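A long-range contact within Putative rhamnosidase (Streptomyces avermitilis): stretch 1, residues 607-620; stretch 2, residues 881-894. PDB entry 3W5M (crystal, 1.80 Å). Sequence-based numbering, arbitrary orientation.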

# COMPACT_ATOMS: atom_id res chain seq x y z
N PRO A 607 15.80 12.40 22.60
CA PRO A 607 14.61 11.55 22.51
C PRO A 607 13.62 11.94 21.39
O PRO A 607 13.13 11.05 20.68
N MET A 608 13.38 13.24 21.20
CA MET A 608 12.40 13.69 20.22
C MET A 608 12.79 13.34 18.78
O MET A 608 11.91 13.14 17.91
N LEU A 609 14.09 13.28 18.52
CA LEU A 609 14.51 12.96 17.15
C LEU A 609 14.43 11.48 16.94
O LEU A 609 14.16 11.03 15.82
N ASN A 610 14.70 10.72 17.99
CA ASN A 610 14.56 9.28 17.92
C ASN A 610 13.11 8.89 17.67
O ASN A 610 12.84 7.94 16.91
N LYS A 611 12.18 9.62 18.29
CA LYS A 611 10.74 9.44 18.05
C LYS A 611 10.34 9.83 16.63
O LYS A 611 9.55 9.12 15.97
N LEU A 612 10.87 10.95 16.15
CA LEU A 612 10.61 11.37 14.80
C LEU A 612 11.01 10.27 13.76
O LEU A 612 10.20 9.93 12.86
N HIS A 613 12.21 9.73 13.92
CA HIS A 613 12.70 8.63 13.10
C HIS A 613 11.78 7.39 13.20
O HIS A 613 11.38 6.84 12.17
N SER A 614 11.42 6.99 14.42
CA SER A 614 10.45 5.89 14.59
C SER A 614 9.15 6.16 13.81
O SER A 614 8.67 5.29 13.07
N ASN A 615 8.62 7.38 13.93
CA ASN A 615 7.37 7.77 13.26
C ASN A 615 7.48 7.71 11.74
O ASN A 615 6.55 7.26 11.05
N ILE A 616 8.60 8.19 11.22
CA ILE A 616 8.91 8.06 9.79
C ILE A 616 8.84 6.59 9.30
O ILE A 616 8.20 6.33 8.29
N THR A 617 9.50 5.69 10.00
CA THR A 617 9.57 4.27 9.61
C THR A 617 8.22 3.62 9.77
O THR A 617 7.88 2.70 9.02
N TRP A 618 7.43 4.10 10.73
CA TRP A 618 6.06 3.57 10.87
C TRP A 618 5.12 4.12 9.79
O TRP A 618 4.27 3.40 9.29
N GLY A 619 5.23 5.41 9.44
CA GLY A 619 4.45 5.98 8.36
C GLY A 619 4.81 5.32 7.03
O GLY A 619 3.93 5.05 6.20
N GLN A 620 6.09 5.01 6.84
CA GLN A 620 6.49 4.37 5.58
C GLN A 620 5.91 2.95 5.53
O GLN A 620 5.24 2.57 4.56
N SER A 881 5.14 22.28 13.24
CA SER A 881 6.45 21.66 13.40
C SER A 881 6.31 20.14 13.36
O SER A 881 5.20 19.63 13.29
N TRP A 882 7.44 19.43 13.36
CA TRP A 882 7.46 17.99 13.54
C TRP A 882 7.26 17.66 15.03
O TRP A 882 6.71 16.60 15.37
N GLY A 883 7.72 18.56 15.90
CA GLY A 883 7.66 18.34 17.33
C GLY A 883 6.23 18.46 17.85
O GLY A 883 5.85 17.74 18.78
N TYR A 884 5.46 19.36 17.26
CA TYR A 884 4.10 19.60 17.72
C TYR A 884 3.28 18.28 17.77
O TYR A 884 2.77 17.95 18.83
N PRO A 885 3.19 17.53 16.65
CA PRO A 885 2.41 16.27 16.67
C PRO A 885 2.98 15.23 17.61
O PRO A 885 2.20 14.52 18.26
N ILE A 886 4.30 15.16 17.72
CA ILE A 886 4.97 14.24 18.63
C ILE A 886 4.58 14.50 20.09
O ILE A 886 4.36 13.54 20.86
N ASP A 887 4.50 15.78 20.46
CA ASP A 887 4.05 16.16 21.81
C ASP A 887 2.58 15.77 22.07
O ASP A 887 2.20 15.55 23.23
N LYS A 888 1.79 15.66 20.99
CA LYS A 888 0.40 15.19 21.07
C LYS A 888 0.28 13.67 20.96
O LYS A 888 -0.82 13.16 20.73
N GLY A 889 1.39 12.95 21.11
CA GLY A 889 1.38 11.49 21.12
C GLY A 889 1.39 10.82 19.75
O GLY A 889 1.12 9.62 19.65
N SER A 890 1.71 11.57 18.68
CA SER A 890 1.81 10.97 17.32
C SER A 890 2.80 9.81 17.31
O SER A 890 3.83 9.85 17.98
N THR A 891 2.47 8.76 16.55
CA THR A 891 3.39 7.65 16.35
C THR A 891 3.62 7.42 14.85
O THR A 891 4.27 6.45 14.47
N THR A 892 3.03 8.27 14.02
CA THR A 892 3.19 8.26 12.56
C THR A 892 3.18 9.72 12.15
O THR A 892 3.05 10.59 13.02
N MET A 893 3.33 10.00 10.86
CA MET A 893 3.26 11.37 10.36
C MET A 893 1.84 11.65 9.95
O MET A 893 1.18 10.81 9.31
N TRP A 894 1.35 12.84 10.30
CA TRP A 894 -0.02 13.22 9.92
C TRP A 894 -0.13 13.86 8.54
O TRP A 894 0.84 14.48 8.06

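Stretch 1 is helical throughout. Stretch 2 begins as a turn, forms a short helix that ends at Asp 887, and continues as loop or turn. The two helices cross nearly at right angles (88°), their axes 10.5 Å apart at closest approach.

Ser 881 stays out of reach of stretch 1. Its OG caps the short helix by accepting from Tyr 884 N at 2.9 Å. Trp 882 (chi1 m) starts toward stretch 1, but its end leads away. Its CB lies 4.0 Å from Leu 612 CD1. Gly 883 offers its backbone to a methionine: its CA is 3.8 Å from Met 608 SD. A CB here would sit 3.3 Å from that sulfur, a tight fit. Tyr 884 points away, and its OH accepts from Lys 888 NZ at 2.8 Å.

Ile 886 is the knob of the contact. Its side chain points toward stretch 1 (chi1 m, chi2 t) and sits among Met 608, Lys 611, Leu 612 and Asn 615. Ile 886 CD1 lies 3.8 Å from Leu 612 CB. Ile 886 CG2 lies 3.7 Å from Lys 611 CG and 4.3 Å from Met 608 CG. Met 608 and Leu 612 both have chi1 t; their CB bonds run sideways, and their ends come nearer to stretch 2.

Gly 889 has a positive phi, which favours glycine, and makes no contact. Contact with stretch 1 resumes at Ser 890. Asn 615, chi1 m, points toward this segment. Its ND2 gives a weak hydrogen bond to Ser 890 O (3.2 Å, 141°). A water adds a second link: it accepts from Asn 615 ND2 at 2.8 Å, donates to Thr 892 O at 3.0 Å, and hydrogen-bonds Ser 890 OG at 2.7 Å.

Thr 891 points away at CB, yet its CG2 lies 3.7 Å from Lys 611 NZ. The lysine reaches there with its CB toward stretch 2 and chi1 t. Thr 891 O receives a CA-H...O contact from Asn 615 CA at 3.6 Å and lies 3.7 Å from Trp 618 CB. The Trp 618 ring itself leads away.

Thr 892 also points away (chi1 p). Its CG2 is 4.1 Å from both Trp 618 CB and Gly 619 N. Here the backbones come close: Asn 615 CA and Thr 892 CA are 4.3 Å apart.

Met 893, m at all three chi angles, folds its end back to stretch 1. Its SD is 3.8 Å from Asn 615 CB and 4.3 Å from Ile 616 CG1. Its CE meets Leu 612 CD1 at 3.8 Å.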

# COMPACT_ATOMS: atom_id res chain seq x y z
CB PRO A 607 13.99 11.67 23.90
CG PRO A 607 15.19 11.85 24.78
CD PRO A 607 16.09 12.77 24.00
CB MET A 608 12.17 15.19 20.32
CG MET A 608 10.85 15.62 19.69
SD MET A 608 10.92 17.23 18.88
CE MET A 608 11.55 16.75 17.27
CB LEU A 609 15.92 13.46 16.85
CG LEU A 609 16.14 14.96 16.86
CD1 LEU A 609 17.60 15.19 16.51
CD2 LEU A 609 15.18 15.74 15.97
CB ASN A 610 15.14 8.63 19.17
CG ASN A 610 16.62 8.97 19.37
OD1 ASN A 610 17.32 9.36 18.43
ND2 ASN A 610 17.09 8.83 20.59
CB LYS A 611 9.90 10.22 19.08
CG LYS A 611 8.41 9.92 19.00
CD LYS A 611 8.15 8.43 19.11
CE LYS A 611 6.69 8.14 19.39
NZ LYS A 611 6.48 6.67 19.53
CB LEU A 612 11.33 12.70 14.51
CG LEU A 612 11.10 13.27 13.12
CD1 LEU A 612 9.62 13.45 12.81
CD2 LEU A 612 11.86 14.59 12.98
CB HIS A 613 14.11 8.26 13.51
CG HIS A 613 14.59 6.98 12.91
ND1 HIS A 613 14.87 6.84 11.57
CD2 HIS A 613 14.85 5.78 13.48
CE1 HIS A 613 15.28 5.61 11.34
NE2 HIS A 613 15.28 4.95 12.48
CB SER A 614 10.13 5.68 16.07
OG SER A 614 9.30 4.53 16.21
CB ASN A 615 6.90 9.14 13.73
CG ASN A 615 6.46 9.16 15.19
OD1 ASN A 615 6.59 8.17 15.93
ND2 ASN A 615 5.94 10.30 15.63
CB ILE A 616 10.30 8.66 9.46
CG1 ILE A 616 10.24 10.18 9.65
CG2 ILE A 616 10.70 8.34 8.02
CD1 ILE A 616 11.61 10.83 9.75
CB THR A 617 10.66 3.46 10.34
OG1 THR A 617 10.32 3.29 11.73
CG2 THR A 617 12.05 4.14 10.21
CB TRP A 618 5.52 3.76 12.31
CG TRP A 618 6.00 2.72 13.27
CD1 TRP A 618 7.08 2.80 14.09
CD2 TRP A 618 5.45 1.40 13.46
NE1 TRP A 618 7.22 1.63 14.80
CE2 TRP A 618 6.23 0.76 14.44
CE3 TRP A 618 4.35 0.72 12.89
CZ2 TRP A 618 5.96 -0.56 14.90
CZ3 TRP A 618 4.08 -0.59 13.33
CH2 TRP A 618 4.88 -1.21 14.33
CB GLN A 620 8.00 4.29 5.47
CG GLN A 620 8.47 3.55 4.22
CD GLN A 620 9.98 3.47 4.12
OE1 GLN A 620 10.54 3.06 3.08
NE2 GLN A 620 10.64 3.79 5.21
CB SER A 881 7.14 22.12 14.69
OG SER A 881 6.46 21.66 15.86
CB TRP A 882 8.75 17.37 12.97
CG TRP A 882 8.85 17.54 11.46
CD1 TRP A 882 8.16 16.85 10.51
CD2 TRP A 882 9.67 18.49 10.75
NE1 TRP A 882 8.47 17.31 9.25
CE2 TRP A 882 9.39 18.32 9.37
CE3 TRP A 882 10.59 19.47 11.13
CZ2 TRP A 882 10.02 19.09 8.37
CZ3 TRP A 882 11.21 20.23 10.15
CH2 TRP A 882 10.92 20.03 8.78
CB TYR A 884 3.43 20.67 16.87
CG TYR A 884 1.95 20.81 17.09
CD1 TYR A 884 1.43 21.47 18.23
CD2 TYR A 884 1.05 20.30 16.16
CE1 TYR A 884 0.06 21.60 18.42
CE2 TYR A 884 -0.32 20.41 16.34
CZ TYR A 884 -0.82 21.06 17.47
OH TYR A 884 -2.20 21.16 17.60
CB PRO A 885 2.44 15.79 15.21
CG PRO A 885 2.66 17.04 14.42
CD PRO A 885 3.59 17.89 15.27
CB ILE A 886 6.50 14.23 18.44
CG1 ILE A 886 6.81 13.76 17.01
CG2 ILE A 886 7.16 13.35 19.49
CD1 ILE A 886 8.28 13.58 16.68
CB ASP A 887 4.30 17.65 22.08
CG ASP A 887 5.77 17.96 22.34
OD1 ASP A 887 6.55 17.01 22.61
OD2 ASP A 887 6.16 19.15 22.27
CB LYS A 888 -0.49 15.86 20.02
CG LYS A 888 -0.43 17.38 20.00
CD LYS A 888 -1.19 18.00 21.15
CE LYS A 888 -2.47 18.65 20.68
NZ LYS A 888 -2.24 20.00 20.11
CB SER A 890 2.17 12.01 16.25
OG SER A 890 3.53 12.40 16.35
CB THR A 891 2.89 6.36 17.02
OG1 THR A 891 1.54 6.13 16.58
CG2 THR A 891 2.91 6.47 18.59
CB THR A 892 2.05 7.54 11.83
OG1 THR A 892 0.77 8.04 12.28
CG2 THR A 892 2.12 6.03 12.04
CB MET A 893 4.21 11.62 9.18
CG MET A 893 5.61 11.09 9.40
SD MET A 893 6.41 11.61 10.92
CE MET A 893 6.63 13.33 10.43
CB TRP A 894 -0.61 14.20 10.95
CG TRP A 894 -0.62 13.73 12.35
CD1 TRP A 894 -0.52 12.45 12.81
CD2 TRP A 894 -0.82 14.57 13.49
NE1 TRP A 894 -0.61 12.44 14.20
CE2 TRP A 894 -0.81 13.73 14.63
CE3 TRP A 894 -1.00 15.95 13.67
CZ2 TRP A 894 -0.95 14.24 15.94
CZ3 TRP A 894 -1.16 16.46 14.97
CH2 TRP A 894 -1.14 15.60 16.08
O HOH W 1 5.07 12.48 14.09